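PDB 3I7J: beta-lactamase Mb2281c from Mycobacterium bovis, which probably hydrolyses beta-lactams or related amide or ester substrates, as a serine-type member of the beta-lactamase family. Local coordinates for residues G187-Y192 with S211-G216; T221-H226 with W235-A240. All coordinates share one frame; numbering follows the deposited sequence.

Overall arrangement
Both contacts lie in the second half of the chain, within the beta-lactamase family region. They follow one another in sequence: contact 1 closes before contact 2 opens. Their centres are about 14 Å apart. Contact 2 lies in the hairpin of strands 224-228 and 232-237, at the end away from its turn, inside the six-stranded antiparallel sheet. Contact 1 joins short strand 187-189 and the turn after it to the loop that runs from strand 205-206 to strand 224-228. The two contacts touch through Trp214 and Thr215; Trp214 CZ3 lies 3.7 Å from Trp235 CB. Helix 256-271 packs against residues of both. The connecting loop of contact 1 is thereby packed onto the sheet of contact 2.

Contact 1. Residues G187-Y192 with S211-G216; sequences GVLPGY and SPHWTG
Tyr192 has CG anti to its own carbonyl carbon (chi1 -69°), and its ring packs against Pro212, His213 and Trp214. Trp214 meets it with CG between the backbone N and the carbonyl carbon (chi1 48°). The Tyr192 and Trp214 side chains cross at about a right angle. Tyr192 OH lies 3.2 Å from Trp214 CB. The backbone N of Trp214 sits over one face of the tyrosine ring, 3.5 Å from Tyr192 CZ. Tyr192 CE1 comes to the edge of the indole, 4.0 Å from Trp214 CD1. Pro212 CG lies in the tyrosine ring plane, 3.9 Å from Tyr192 CD2. A cis peptide bond precedes this proline. No direct hydrogen bond joins the segments. Instead a water accepts from Tyr192 OH at 2.8 Å and donates to His213 O at 2.8 Å. Tyr192, His213 and Trp214 form an aromatic cluster, in which the Tyr192 ring and the five-membered ring of Trp214 meet obliquely, planes at 53°. Leu189 adds an apolar contact, its CD2 lying 4.3 Å from Trp214 CD1. Its side chain lies near, without touching, Ser40, Lys43 and Tyr99 of a probable SxxK motif, consistent with the edge of the active site. Tyr192 N donates a hydrogen bond to Leu189 O at 2.6 Å. Trp214 NE1 is hydrogen-bonded to Glu205 of strand 205-206, which Leu189 also touches. Helix 256-271 lies alongside, with Leu257 against Tyr192 and Trp260 against Trp214.

Contact 2. Residues T221-H226 with W235-A240; sequences TRTFGH and WVDPKA
The antiparallel beta hairpin of strands 224-228 and 232-237 is held here by Phe224 and Val236, a hydrogen-bonded pair. Phe224 N donates to Val236 O at 3.1 Å, and Val236 N donates to Phe224 O at 2.8 Å. Their side chains share one face of the sheet. Phe224 has CG between its backbone N and carbonyl carbon (chi1 64°), and from there its ring meets Val236: Val236 CB lies over one face in a CH-pi contact, 3.9 Å from the centroid. Pro238 CG comes near the ring edge, 3.7 Å from Phe224 CE2. Leu163 of helix 153-164 packs on both Phe224 and Val236. The next pair, Gly225 with Trp235, is non-hydrogen-bonded and closely spaced, with CA atoms 4.3 Å apart. The backbone angles of Gly225 (phi 156°, psi -135°) by themselves call for glycine. At the end of strand 232-237, Asp237 OD1 accepts from Lys239 N, nearly along the C-O axis, which makes an Asx turn. It also accepts from Ala240 N, above the carboxylate plane, which makes an Asx motif. Ser220 OG also bonds to this oxygen. At the outer end, the Arg222 guanidinium lays one face on Pro238, with NH2 3.4 Å from Pro238 CB. Thr223 CG2 meets Trp235 CB at 3.7 Å.

Contact 1. Residues G187-Y192 with S211-G216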
loop_
_atom_site.group_PDB
_atom_site.type_symbol
_atom_site.label_atom_id
_atom_site.label_comp_id
_atom_site.label_asym_id
_atom_site.label_seq_id
_atom_site.Cartn_x
_atom_site.Cartn_y
_atom_site.Cartn_z
ATOM N N GLY A 187 17.212 4.553 -3.636
ATOM C CA GLY A 187 16.314 5.594 -4.086
ATOM C C GLY A 187 15.621 6.341 -2.973
ATOM O O GLY A 187 15.744 6.001 -1.799
ATOM N N VAL A 188 14.875 7.368 -3.340
ATOM C CA VAL A 188 14.188 8.144 -2.337
ATOM C C VAL A 188 12.774 7.648 -2.075
ATOM O O VAL A 188 12.071 7.200 -2.980
ATOM C CB VAL A 188 14.134 9.634 -2.731
ATOM C CG1 VAL A 188 15.547 10.182 -2.867
ATOM C CG2 VAL A 188 13.376 9.802 -4.031
ATOM N N LEU A 189 12.389 7.691 -0.809
ATOM C CA LEU A 189 11.049 7.321 -0.400
ATOM C C LEU A 189 10.454 8.692 -0.112
ATOM O O LEU A 189 10.815 9.335 0.871
ATOM C CB LEU A 189 11.075 6.480 0.871
ATOM C CG LEU A 189 9.702 6.256 1.532
ATOM C CD1 LEU A 189 8.778 5.485 0.593
ATOM C CD2 LEU A 189 9.894 5.487 2.841
ATOM N N PRO A 190 9.557 9.174 -0.989
ATOM C CA PRO A 190 8.926 10.486 -0.817
ATOM C C PRO A 190 8.604 10.793 0.643
ATOM O O PRO A 190 7.895 10.036 1.298
ATOM C CB PRO A 190 7.680 10.374 -1.681
ATOM C CG PRO A 190 8.162 9.503 -2.817
ATOM C CD PRO A 190 8.948 8.435 -2.113
ATOM N N GLY A 191 9.135 11.901 1.146
ATOM C CA GLY A 191 8.883 12.276 2.522
ATOM C C GLY A 191 9.952 11.794 3.480
ATOM O O GLY A 191 10.061 12.299 4.599
ATOM N N TYR A 192 10.747 10.816 3.056
ATOM C CA TYR A 192 11.800 10.293 3.915
ATOM C C TYR A 192 13.187 10.285 3.283
ATOM O O TYR A 192 14.125 9.694 3.821
ATOM C CB TYR A 192 11.433 8.890 4.401
ATOM C CG TYR A 192 10.274 8.909 5.366
ATOM C CD1 TYR A 192 8.959 8.848 4.912
ATOM C CD2 TYR A 192 10.492 9.082 6.730
ATOM C CE1 TYR A 192 7.887 8.967 5.793
ATOM C CE2 TYR A 192 9.432 9.204 7.622
ATOM C CZ TYR A 192 8.130 9.148 7.147
ATOM O OH TYR A 192 7.077 9.295 8.024
ATOM N N SER A 211 15.448 4.356 7.299
ATOM C CA SER A 211 15.494 5.304 8.396
ATOM C C SER A 211 15.903 6.669 7.874
ATOM O O SER A 211 16.883 6.789 7.150
ATOM C CB SER A 211 16.507 4.829 9.443
ATOM O OG SER A 211 16.602 5.741 10.522
ATOM N N PRO A 212 15.140 7.715 8.215
ATOM C CA PRO A 212 13.936 7.650 9.048
ATOM C C PRO A 212 12.822 6.970 8.253
ATOM O O PRO A 212 12.950 6.799 7.040
ATOM C CB PRO A 212 13.648 9.117 9.334
ATOM C CG PRO A 212 14.052 9.773 8.058
ATOM C CD PRO A 212 15.362 9.082 7.718
ATOM N N HIS A 213 11.739 6.584 8.924
ATOM C CA HIS A 213 10.628 5.903 8.250
ATOM C C HIS A 213 9.303 6.222 8.935
ATOM O O HIS A 213 9.288 6.791 10.025
ATOM C CB HIS A 213 10.859 4.384 8.268
ATOM C CG HIS A 213 10.070 3.639 7.233
ATOM N ND1 HIS A 213 10.266 3.820 5.882
ATOM C CD2 HIS A 213 9.085 2.716 7.350
ATOM C CE1 HIS A 213 9.436 3.041 5.210
ATOM N NE2 HIS A 213 8.709 2.362 6.076
ATOM N N TRP A 214 8.191 5.860 8.302
ATOM C CA TRP A 214 6.886 6.125 8.893
ATOM C C TRP A 214 6.460 5.035 9.871
ATOM O O TRP A 214 5.606 5.276 10.725
ATOM C CB TRP A 214 5.820 6.316 7.804
ATOM C CG TRP A 214 5.826 5.271 6.723
ATOM C CD1 TRP A 214 6.651 5.214 5.634
ATOM C CD2 TRP A 214 4.961 4.135 6.634
ATOM N NE1 TRP A 214 6.349 4.106 4.871
ATOM C CE2 TRP A 214 5.318 3.427 5.464
ATOM C CE3 TRP A 214 3.918 3.641 7.435
ATOM C CZ2 TRP A 214 4.667 2.254 5.069
ATOM C CZ3 TRP A 214 3.273 2.474 7.043
ATOM C CH2 TRP A 214 3.652 1.795 5.870
ATOM N N THR A 215 7.046 3.841 9.760
ATOM C CA THR A 215 6.707 2.755 10.681
ATOM C C THR A 215 7.476 2.921 12.000
ATOM O O THR A 215 8.242 3.874 12.170
ATOM C CB THR A 215 7.029 1.354 10.082
ATOM O OG1 THR A 215 8.424 1.269 9.760
ATOM C CG2 THR A 215 6.205 1.105 8.831
ATOM N N GLY A 216 7.263 2.003 12.938
ATOM C CA GLY A 216 7.941 2.103 14.219
ATOM C C GLY A 216 9.345 1.528 14.194
ATOM O O GLY A 216 9.694 0.771 13.287
HETATM O O HOH W 1 8.060 9.190 10.615
#

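Contact 2. Residues T221-H226 with W235-A240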
loop_
_atom_site.group_PDB
_atom_site.type_symbol
_atom_site.label_atom_id
_atom_site.label_comp_id
_atom_site.label_asym_id
_atom_site.label_seq_id
_atom_site.Cartn_x
_atom_site.Cartn_y
_atom_site.Cartn_z
ATOM N N THR A 221 11.827 -5.953 9.721
ATOM C CA THR A 221 12.264 -5.580 8.379
ATOM C C THR A 221 11.307 -6.111 7.309
ATOM O O THR A 221 11.304 -5.624 6.180
ATOM C CB THR A 221 13.700 -6.119 8.072
ATOM O OG1 THR A 221 13.745 -7.530 8.322
ATOM C CG2 THR A 221 14.746 -5.415 8.933
ATOM N N ARG A 222 10.485 -7.098 7.659
ATOM C CA ARG A 222 9.528 -7.666 6.701
ATOM C C ARG A 222 8.205 -6.896 6.627
ATOM O O ARG A 222 7.331 -7.220 5.821
ATOM C CB ARG A 222 9.244 -9.126 7.050
ATOM C CG ARG A 222 10.436 -10.052 6.881
ATOM C CD ARG A 222 10.157 -11.374 7.567
ATOM N NE ARG A 222 8.966 -12.041 7.037
ATOM C CZ ARG A 222 8.276 -12.956 7.708
ATOM N NH1 ARG A 222 8.662 -13.300 8.931
ATOM N NH2 ARG A 222 7.211 -13.528 7.157
ATOM N N THR A 223 8.064 -5.892 7.482
ATOM C CA THR A 223 6.865 -5.064 7.505
ATOM C C THR A 223 6.655 -4.466 6.107
ATOM O O THR A 223 7.611 -4.035 5.467
ATOM C CB THR A 223 7.015 -3.928 8.545
ATOM O OG1 THR A 223 7.276 -4.503 9.835
ATOM C CG2 THR A 223 5.736 -3.080 8.619
ATOM N N PHE A 224 5.407 -4.456 5.635
ATOM C CA PHE A 224 5.079 -3.919 4.314
ATOM C C PHE A 224 3.749 -3.166 4.388
ATOM O O PHE A 224 2.983 -3.354 5.332
ATOM C CB PHE A 224 4.996 -5.060 3.283
ATOM C CG PHE A 224 3.882 -6.046 3.546
ATOM C CD1 PHE A 224 2.596 -5.817 3.056
ATOM C CD2 PHE A 224 4.118 -7.196 4.298
ATOM C CE1 PHE A 224 1.563 -6.721 3.309
ATOM C CE2 PHE A 224 3.094 -8.110 4.562
ATOM C CZ PHE A 224 1.814 -7.872 4.065
ATOM N N GLY A 225 3.484 -2.321 3.393
ATOM C CA GLY A 225 2.255 -1.549 3.376
ATOM C C GLY A 225 2.414 -0.289 2.546
ATOM O O GLY A 225 2.976 -0.332 1.452
ATOM N N HIS A 226 1.945 0.842 3.061
ATOM C CA HIS A 226 2.045 2.084 2.307
ATOM C C HIS A 226 1.474 3.237 3.121
ATOM O O HIS A 226 0.625 3.030 3.986
ATOM C CB HIS A 226 1.231 1.945 1.011
ATOM C CG HIS A 226 1.930 2.442 -0.219
ATOM N ND1 HIS A 226 2.184 3.777 -0.442
ATOM C CD2 HIS A 226 2.388 1.785 -1.313
ATOM C CE1 HIS A 226 2.765 3.924 -1.620
ATOM N NE2 HIS A 226 2.901 2.731 -2.169
ATOM N N TRP A 235 0.306 -0.648 7.600
ATOM C CA TRP A 235 1.442 -1.542 7.622
ATOM C C TRP A 235 0.986 -2.852 8.220
ATOM O O TRP A 235 0.062 -2.901 9.037
ATOM C CB TRP A 235 2.666 -0.958 8.365
ATOM C CG TRP A 235 2.517 -0.574 9.820
ATOM C CD1 TRP A 235 2.613 0.689 10.338
ATOM C CD2 TRP A 235 2.378 -1.453 10.944
ATOM N NE1 TRP A 235 2.553 0.648 11.709
ATOM C CE2 TRP A 235 2.410 -0.654 12.109
ATOM C CE3 TRP A 235 2.237 -2.841 11.083
ATOM C CZ2 TRP A 235 2.303 -1.198 13.402
ATOM C CZ3 TRP A 235 2.130 -3.381 12.363
ATOM C CH2 TRP A 235 2.166 -2.561 13.504
ATOM N N VAL A 236 1.627 -3.915 7.758
ATOM C CA VAL A 236 1.340 -5.273 8.183
ATOM C C VAL A 236 2.697 -5.829 8.553
ATOM O O VAL A 236 3.621 -5.784 7.749
ATOM C CB VAL A 236 0.765 -6.096 7.009
ATOM C CG1 VAL A 236 0.352 -7.481 7.479
ATOM C CG2 VAL A 236 -0.415 -5.355 6.391
ATOM N N ASP A 237 2.834 -6.334 9.770
ATOM C CA ASP A 237 4.113 -6.878 10.196
ATOM C C ASP A 237 3.947 -8.394 10.313
ATOM O O ASP A 237 3.333 -8.876 11.256
ATOM C CB ASP A 237 4.502 -6.262 11.545
ATOM C CG ASP A 237 5.913 -6.606 11.958
ATOM O OD1 ASP A 237 6.333 -7.759 11.713
ATOM O OD2 ASP A 237 6.594 -5.732 12.543
ATOM N N PRO A 238 4.488 -9.162 9.350
ATOM C CA PRO A 238 4.382 -10.627 9.360
ATOM C C PRO A 238 5.060 -11.299 10.549
ATOM O O PRO A 238 4.708 -12.418 10.909
ATOM C CB PRO A 238 5.044 -11.043 8.046
ATOM C CG PRO A 238 4.972 -9.823 7.196
ATOM C CD PRO A 238 5.239 -8.708 8.169
ATOM N N LYS A 239 6.041 -10.627 11.141
ATOM C CA LYS A 239 6.747 -11.197 12.279
ATOM C C LYS A 239 5.907 -11.035 13.538
ATOM O O LYS A 239 5.775 -11.967 14.333
ATOM C CB LYS A 239 8.115 -10.527 12.466
ATOM C CG LYS A 239 8.965 -11.160 13.569
ATOM C CD LYS A 239 10.322 -10.483 13.726
ATOM C CE LYS A 239 11.230 -10.699 12.511
ATOM N NZ LYS A 239 11.696 -12.105 12.353
ATOM N N ALA A 240 5.332 -9.850 13.714
ATOM C CA ALA A 240 4.495 -9.594 14.878
ATOM C C ALA A 240 3.114 -10.155 14.592
ATOM O O ALA A 240 2.320 -10.383 15.507
ATOM C CB ALA A 240 4.403 -8.096 15.142
#